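CDP-4-keto-6-deoxy-D-glucose-3-dehydrase (Yersinia pseudotuberculosis, PDB 3BB8) probably removes the C3 hydroxyl of CDP-4-keto-6-deoxy-D-glucose, using a pyridoxal-phosphate-type cofactor, during the synthesis of a lipopolysaccharide sugar. Local coordinates at residues Ala89-Leu92 / Ala93-Leu97; Ile240-Ser243 / Phe244-Trp247; Val426-Phe429 / Glu430-Phe433. The protein carries 1 engineered substitution. All blocks are in the same frame, centred on the assembly; numbering follows the deposited sequence.

Contacts 1 and 2 belong to the cofactor-binding core of the fold, with centres about 10 Å apart, and their helices pack directly: Ala96 and Thr95 of contact 1 meet Ile240, Ile241 and Phe244 of contact 2. Contact 3 stands on the opposite side of the chain's centre, its centre about 44 Å from that of contact 1, and is only partly buried. Each is one helical stretch near a helix end, but the chemistry differs. In the fully buried contact 1 a threonine hydroxyl turns back on the helix. Contact 2 adds a charge network and reaches pyridoxal phosphate at the subunit interface. Contact 3 combines a lysine-glutamate bridge with an aromatic cluster beside benzamidine.

Contact 1: Ala89-Leu92 / Ala93-Leu97; sequences ANLL and ALTAL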
loop_
_atom_site.group_PDB
_atom_site.type_symbol
_atom_site.label_atom_id
_atom_site.label_comp_id
_atom_site.label_asym_id
_atom_site.label_seq_id
_atom_site.Cartn_x
_atom_site.Cartn_y
_atom_site.Cartn_z
ATOM N N ALA A 89 -1.475 -1.012 7.780
ATOM C CA ALA A 89 -2.509 -1.367 8.741
ATOM C C ALA A 89 -2.541 -0.298 9.829
ATOM O O ALA A 89 -3.612 0.228 10.157
ATOM C CB ALA A 89 -2.234 -2.746 9.348
ATOM N N ASN A 90 -1.371 0.034 10.379
ATOM C CA ASN A 90 -1.292 1.067 11.415
ATOM C C ASN A 90 -1.865 2.380 10.879
ATOM O O ASN A 90 -2.603 3.074 11.585
ATOM C CB ASN A 90 0.156 1.292 11.871
ATOM C CG ASN A 90 0.654 0.206 12.825
ATOM O OD1 ASN A 90 1.852 0.074 13.067
ATOM N ND2 ASN A 90 -0.264 -0.563 13.372
ATOM N N LEU A 91 -1.530 2.722 9.637
ATOM C CA LEU A 91 -2.026 3.960 9.022
ATOM C C LEU A 91 -3.554 4.005 8.970
ATOM O O LEU A 91 -4.159 5.012 9.337
ATOM C CB LEU A 91 -1.479 4.114 7.601
ATOM C CG LEU A 91 -1.959 5.366 6.853
ATOM C CD1 LEU A 91 -1.563 6.616 7.625
ATOM C CD2 LEU A 91 -1.359 5.392 5.455
ATOM N N LEU A 92 -4.166 2.905 8.527
ATOM C CA LEU A 92 -5.627 2.803 8.419
ATOM C C LEU A 92 -6.330 2.821 9.791
ATOM O O LEU A 92 -7.388 3.430 9.948
ATOM C CB LEU A 92 -6.003 1.523 7.652
ATOM C CG LEU A 92 -5.715 1.521 6.140
ATOM C CD1 LEU A 92 -5.961 0.138 5.558
ATOM C CD2 LEU A 92 -6.621 2.547 5.454
ATOM N N ALA A 93 -5.733 2.154 10.776
ATOM C CA ALA A 93 -6.285 2.089 12.129
ATOM C C ALA A 93 -6.418 3.477 12.754
ATOM O O ALA A 93 -7.481 3.838 13.256
ATOM C CB ALA A 93 -5.404 1.199 13.007
ATOM N N LEU A 94 -5.344 4.260 12.706
ATOM C CA LEU A 94 -5.340 5.607 13.278
ATOM C C LEU A 94 -6.167 6.593 12.454
ATOM O O LEU A 94 -6.871 7.433 13.009
ATOM C CB LEU A 94 -3.898 6.116 13.394
ATOM C CG LEU A 94 -3.510 7.350 14.219
ATOM C CD1 LEU A 94 -4.000 8.639 13.553
ATOM C CD2 LEU A 94 -4.065 7.202 15.621
ATOM N N THR A 95 -6.084 6.487 11.133
ATOM C CA THR A 95 -6.808 7.385 10.244
ATOM C C THR A 95 -8.312 7.236 10.384
ATOM O O THR A 95 -9.036 8.223 10.426
ATOM C CB THR A 95 -6.425 7.139 8.772
ATOM O OG1 THR A 95 -5.021 7.363 8.613
ATOM C CG2 THR A 95 -7.216 8.084 7.841
ATOM N N ALA A 96 -8.768 5.994 10.462
ATOM C CA ALA A 96 -10.176 5.683 10.606
ATOM C C ALA A 96 -10.807 6.388 11.805
ATOM O O ALA A 96 -11.970 6.798 11.759
ATOM C CB ALA A 96 -10.337 4.205 10.747
ATOM N N LEU A 97 -10.044 6.529 12.882
ATOM C CA LEU A 97 -10.561 7.181 14.074
ATOM C C LEU A 97 -10.697 8.680 13.867
ATOM O O LEU A 97 -11.078 9.396 14.794
ATOM C CB LEU A 97 -9.646 6.913 15.268
ATOM C CG LEU A 97 -9.491 5.459 15.714
ATOM C CD1 LEU A 97 -8.561 5.375 16.922
ATOM C CD2 LEU A 97 -10.851 4.897 16.057
#
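A chi1 of -60° sets Thr95 OG1 beside its own backbone N, which turns the hydroxyl back toward the carbonyl of Leu91; CG of Leu91, anti to its backbone N, carries that side chain alongside Thr95 in the same direction. Both lie on helix 86-96 of the aspartate aminotransferase fold, whose first residues, Gly86 and Ser87, bind pyridoxal phosphate and which also brings Asn90 to the cofactor. Leu91 O takes two bonds from one residue: Thr95 OG1 is 2.6 Å from Leu91 O, and Thr95 N is 3.0 Å from the same oxygen. The donors arrive from opposite faces of the carbonyl plane, the hydroxyl tilted by 35° from it, so they do not compete for the same side of the oxygen. The hydroxyl, buried with the rest of the contact, donates to Leu91 O and also lies in hydrogen-bonding contact with Asn130 OD1. Around it the regular i to i+4 pattern continues: Ala93 N lies 2.9 Å from Ala89 O, Leu94 N meets Asn90 O nearly straight at an N-H...O angle of 172°, and Ala96 N lies 3.0 Å from Leu92 O. Outward, Ala93 and Leu94 rest on Ile189 of strand 187-191, whereas Leu92 and Thr95 face Phe244, so the helix is held between the sheet and helix 235-245. Beside the carbonyl that takes both bonds, Leu91 CD1 comes within 3.7 Å of Thr95 OG1.

Contact 2: Ile240-Ser243 / Phe244-Trp247; sequences IIES and FRDW. With PLP (pyridoxal-5'-phosphate), chain E.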
loop_
_atom_site.group_PDB
_atom_site.type_symbol
_atom_site.label_atom_id
_atom_site.label_comp_id
_atom_site.label_asym_id
_atom_site.label_seq_id
_atom_site.Cartn_x
_atom_site.Cartn_y
_atom_site.Cartn_z
ATOM N N ILE A 240 -15.589 2.080 8.508
ATOM C CA ILE A 240 -14.770 3.268 8.301
ATOM C C ILE A 240 -13.437 2.858 7.653
ATOM O O ILE A 240 -13.046 3.425 6.632
ATOM C CB ILE A 240 -14.490 4.011 9.645
ATOM C CG1 ILE A 240 -15.699 4.865 10.051
ATOM C CG2 ILE A 240 -13.308 4.957 9.499
ATOM C CD1 ILE A 240 -17.010 4.140 10.066
ATOM N N ILE A 241 -12.766 1.862 8.244
ATOM C CA ILE A 241 -11.471 1.357 7.767
ATOM C C ILE A 241 -11.518 1.000 6.293
ATOM O O ILE A 241 -10.708 1.486 5.497
ATOM C CB ILE A 241 -11.035 0.050 8.502
ATOM C CG1 ILE A 241 -11.188 0.202 10.011
ATOM C CG2 ILE A 241 -9.575 -0.300 8.155
ATOM C CD1 ILE A 241 -10.281 1.197 10.619
ATOM N N GLU A 242 -12.455 0.115 5.952
ATOM C CA GLU A 242 -12.638 -0.363 4.581
ATOM C C GLU A 242 -12.789 0.785 3.583
ATOM O O GLU A 242 -12.254 0.732 2.473
ATOM C CB GLU A 242 -13.861 -1.281 4.519
ATOM C CG GLU A 242 -14.051 -1.997 3.183
ATOM C CD GLU A 242 -15.058 -3.138 3.277
ATOM O OE1 GLU A 242 -16.184 -2.894 3.762
ATOM O OE2 GLU A 242 -14.726 -4.274 2.866
ATOM N N SER A 243 -13.522 1.819 3.987
ATOM C CA SER A 243 -13.737 2.987 3.144
ATOM C C SER A 243 -12.401 3.687 2.875
ATOM O O SER A 243 -12.085 4.034 1.732
ATOM C CB SER A 243 -14.702 3.952 3.828
ATOM O OG SER A 243 -14.855 5.142 3.075
ATOM N N PHE A 244 -11.621 3.893 3.929
ATOM C CA PHE A 244 -10.318 4.537 3.795
ATOM C C PHE A 244 -9.386 3.690 2.920
ATOM O O PHE A 244 -8.615 4.216 2.114
ATOM C CB PHE A 244 -9.698 4.738 5.166
ATOM C CG PHE A 244 -10.138 5.995 5.855
ATOM C CD1 PHE A 244 -9.766 7.242 5.360
ATOM C CD2 PHE A 244 -10.891 5.936 7.029
ATOM C CE1 PHE A 244 -10.132 8.419 6.023
ATOM C CE2 PHE A 244 -11.261 7.108 7.700
ATOM C CZ PHE A 244 -10.879 8.351 7.195
ATOM N N ARG A 245 -9.475 2.375 3.069
ATOM C CA ARG A 245 -8.639 1.490 2.284
ATOM C C ARG A 245 -9.080 1.506 0.828
ATOM O O ARG A 245 -8.257 1.466 -0.079
ATOM C CB ARG A 245 -8.703 0.048 2.813
ATOM C CG ARG A 245 -7.749 -0.886 2.069
ATOM C CD ARG A 245 -8.048 -2.363 2.321
ATOM N NE ARG A 245 -9.341 -2.777 1.786
ATOM C CZ ARG A 245 -9.933 -3.940 2.070
ATOM N NH1 ARG A 245 -9.351 -4.820 2.886
ATOM N NH2 ARG A 245 -11.119 -4.219 1.548
ATOM N N ASP A 246 -10.386 1.577 0.612
ATOM C CA ASP A 246 -10.923 1.562 -0.734
ATOM C C ASP A 246 -11.294 2.915 -1.366
ATOM O O ASP A 246 -12.450 3.159 -1.702
ATOM C CB ASP A 246 -12.125 0.608 -0.780
ATOM C CG ASP A 246 -11.796 -0.790 -0.247
ATOM O OD1 ASP A 246 -10.605 -1.177 -0.213
ATOM O OD2 ASP A 246 -12.738 -1.518 0.130
ATOM N N TRP A 247 -10.292 3.773 -1.544
ATOM C CA TRP A 247 -10.435 5.089 -2.170
ATOM C C TRP A 247 -11.302 6.066 -1.399
ATOM O O TRP A 247 -11.652 7.140 -1.901
ATOM C CB TRP A 247 -10.977 4.946 -3.602
ATOM C CG TRP A 247 -10.158 4.060 -4.524
ATOM C CD1 TRP A 247 -8.959 4.366 -5.116
ATOM C CD2 TRP A 247 -10.483 2.722 -4.947
ATOM N NE1 TRP A 247 -8.522 3.299 -5.881
ATOM C CE2 TRP A 247 -9.435 2.281 -5.793
ATOM C CE3 TRP A 247 -11.555 1.856 -4.694
ATOM C CZ2 TRP A 247 -9.432 1.008 -6.387
ATOM C CZ3 TRP A 247 -11.555 0.578 -5.293
ATOM C CH2 TRP A 247 -10.495 0.172 -6.128
HETATM N N1 PLP E . -5.768 8.674 -10.552
HETATM C C2 PLP E . -6.594 8.363 -11.615
HETATM C C2A PLP E . -6.971 9.492 -12.578
HETATM C C3 PLP E . -7.054 7.020 -11.778
HETATM O O3 PLP E . -7.867 6.664 -12.798
HETATM C C4 PLP E . -6.648 5.987 -10.823
HETATM C C4A PLP E . -7.151 4.538 -11.064
HETATM C C5 PLP E . -5.806 6.374 -9.741
HETATM C C6 PLP E . -5.379 7.754 -9.640
HETATM C C5A PLP E . -5.275 5.492 -8.648
HETATM O O4P PLP E . -5.069 4.199 -9.008
HETATM P P PLP E . -5.466 2.921 -8.134
HETATM O O1P PLP E . -4.618 1.792 -8.631
HETATM O O2P PLP E . -7.061 2.684 -8.443
HETATM O O3P PLP E . -5.241 3.213 -6.631
#
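Ile240 lays its CG2 methyl against the edge of the Phe244 ring, in the ring plane, with CG2 3.5 Å from Phe244 CE2. The side chains run alongside one turn apart, and Phe244 N is bonded to Ile240 O at 3.1 Å. Arg245 N and Asp246 N continue the pattern to Ile241 O and Glu242 O; Asp246 is the first residue to leave helical geometry as helix 235-245 ends. Glu242, Arg245 and Asp246 form a salt-bridge network. With its chain bent at chi3 (66°), Arg245 brings NE to Asp246 OD1 at 2.9 Å on the syn side, nearly in the guanidinium plane, with an N-H...O angle of 170°. Glu242 OE2 is a long 3.8 Å from Arg245 NH2 and well out of that plane, a purely electrostatic pairing; Glu242 OE1 has its stronger partner in a salt bridge with Lys238, and Arg245 NH1 bonds Thr82 O. Glu242 OE2 and Asp246 OD2, like charges 4.4 Å apart, both lie near Arg245 NH2. Beyond the helix, Trp247 NE1 gives a hydrogen bond to PLP O2P at 3.0 Å and a weak one to PLP O3P at 3.4 Å, with the phosphate at the indole edge. This cofactor is also hydrogen-bonded to Gly86, Ser87, Asp191, Asp194 and Ser215 of the second subunit. The indole N-H of one chain thus completes the phosphate site of the other, consistent with active sites built from both subunits.

Contact 3: Val426-Phe429 / Glu430-Phe433; sequences VSKF and EEFF
Lys428 NZ reaches Glu431 OE1 at 3.2 Å, a hydrogen-bonded salt bridge between side chains three residues apart that run alongside each other. A bend at chi2 (-58°) steers the otherwise extended lysine chain toward the carboxylate, where NZ meets the syn side of OE1 but sits 32° out of the carboxylate plane. Two other polar ends have partners outside these turns. Glu430 OE1 is hydrogen-bonded to Ser326 OG while its carboxylate lies across Val426, OE1 being 3.6 Å from Val426 CG1; Ser427 OG is bonded to Tyr424 O one turn back. Main-chain acceptors are served in order: Glu430 N to Val426 O at 3.0 Å, Glu431 N to Ser427 O at 2.8 Å and Phe432 N to Lys428 O at 3.0 Å. These are the last turns of helix 419-432, near the C-terminus of this chain of the DegT/DnrJ/EryC1 family, and the helix packs Val426 on helix 293-323 and Phe429 and Phe432 on helix 359-368. At the helix end Phe429 O takes the N-H of Phe433 at 3.2 Å, with an N-H...O angle of 161°, and a weak, more bent bond from Phe432 N. The side chains of Phe429 and Phe433 run side by side, CD2 of Phe429 lying 4.2 Å from CE2 of Phe433. One face of Phe433 is covered by its neighbour, CD2 of Phe432 sitting 3.4 Å above the centre of the Phe433 ring. Phe433 also stacks with Phe330, and Phe432 and Phe433, with Phe330, Ser355 and Val357, line the pocket of a benzamidine that is probably a crystallisation additive.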
loop_
_atom_site.group_PDB
_atom_site.type_symbol
_atom_site.label_atom_id
_atom_site.label_comp_id
_atom_site.label_asym_id
_atom_site.label_seq_id
_atom_site.Cartn_x
_atom_site.Cartn_y
_atom_site.Cartn_z
ATOM N N VAL A 426 24.783 -20.002 21.520
ATOM C CA VAL A 426 25.163 -19.988 22.926
ATOM C C VAL A 426 26.670 -20.174 23.128
ATOM O O VAL A 426 27.266 -19.527 23.986
ATOM C CB VAL A 426 24.405 -21.087 23.721
ATOM C CG1 VAL A 426 25.049 -21.299 25.081
ATOM C CG2 VAL A 426 22.960 -20.677 23.917
ATOM N N SER A 427 27.286 -21.049 22.341
ATOM C CA SER A 427 28.716 -21.286 22.485
ATOM C C SER A 427 29.487 -20.030 22.095
ATOM O O SER A 427 30.566 -19.756 22.631
ATOM C CB SER A 427 29.161 -22.477 21.621
ATOM O OG SER A 427 29.270 -22.130 20.251
ATOM N N LYS A 428 28.929 -19.262 21.164
ATOM C CA LYS A 428 29.581 -18.036 20.729
ATOM C C LYS A 428 29.495 -16.958 21.803
ATOM O O LYS A 428 30.425 -16.172 21.974
ATOM C CB LYS A 428 28.981 -17.551 19.412
ATOM C CG LYS A 428 29.491 -18.334 18.214
ATOM C CD LYS A 428 31.000 -18.234 18.146
ATOM C CE LYS A 428 31.585 -19.014 16.987
ATOM N NZ LYS A 428 33.080 -18.891 16.966
ATOM N N PHE A 429 28.388 -16.918 22.536
ATOM C CA PHE A 429 28.257 -15.935 23.599
ATOM C C PHE A 429 29.257 -16.301 24.698
ATOM O O PHE A 429 29.948 -15.438 25.245
ATOM C CB PHE A 429 26.839 -15.929 24.171
ATOM C CG PHE A 429 25.939 -14.889 23.562
ATOM C CD1 PHE A 429 25.378 -15.079 22.303
ATOM C CD2 PHE A 429 25.648 -13.714 24.255
ATOM C CE1 PHE A 429 24.534 -14.117 21.741
ATOM C CE2 PHE A 429 24.807 -12.745 23.701
ATOM C CZ PHE A 429 24.249 -12.949 22.442
ATOM N N GLU A 430 29.330 -17.593 25.010
ATOM C CA GLU A 430 30.249 -18.079 26.029
ATOM C C GLU A 430 31.692 -17.827 25.607
ATOM O O GLU A 430 32.501 -17.388 26.408
ATOM C CB GLU A 430 30.004 -19.565 26.289
ATOM C CG GLU A 430 28.758 -19.802 27.126
ATOM C CD GLU A 430 28.318 -21.251 27.147
ATOM O OE1 GLU A 430 27.354 -21.569 27.880
ATOM O OE2 GLU A 430 28.924 -22.070 26.429
ATOM N N GLU A 431 31.999 -18.082 24.342
ATOM C CA GLU A 431 33.338 -17.854 23.830
ATOM C C GLU A 431 33.710 -16.377 23.894
ATOM O O GLU A 431 34.869 -16.036 24.098
ATOM C CB GLU A 431 33.443 -18.299 22.377
ATOM C CG GLU A 431 34.826 -18.062 21.790
ATOM C CD GLU A 431 34.901 -18.334 20.300
ATOM O OE1 GLU A 431 34.290 -19.321 19.843
ATOM O OE2 GLU A 431 35.589 -17.565 19.590
ATOM N N PHE A 432 32.726 -15.502 23.713
ATOM C CA PHE A 432 32.961 -14.063 23.716
ATOM C C PHE A 432 33.338 -13.522 25.089
ATOM O O PHE A 432 34.269 -12.728 25.216
ATOM C CB PHE A 432 31.708 -13.328 23.211
ATOM C CG PHE A 432 31.852 -11.829 23.162
ATOM C CD1 PHE A 432 32.486 -11.211 22.092
ATOM C CD2 PHE A 432 31.361 -11.036 24.196
ATOM C CE1 PHE A 432 32.630 -9.823 22.047
ATOM C CE2 PHE A 432 31.501 -9.652 24.162
ATOM C CZ PHE A 432 32.137 -9.045 23.083
ATOM N N PHE A 433 32.600 -13.940 26.111
ATOM C CA PHE A 433 32.843 -13.471 27.464
ATOM C C PHE A 433 33.851 -14.349 28.202
ATOM O O PHE A 433 34.014 -14.234 29.418
ATOM C CB PHE A 433 31.516 -13.404 28.239
ATOM C CG PHE A 433 30.559 -12.354 27.721
ATOM C CD1 PHE A 433 30.905 -11.004 27.743
ATOM C CD2 PHE A 433 29.323 -12.713 27.193
ATOM C CE1 PHE A 433 30.038 -10.028 27.244
ATOM C CE2 PHE A 433 28.445 -11.748 26.689
ATOM C CZ PHE A 433 28.804 -10.403 26.714
#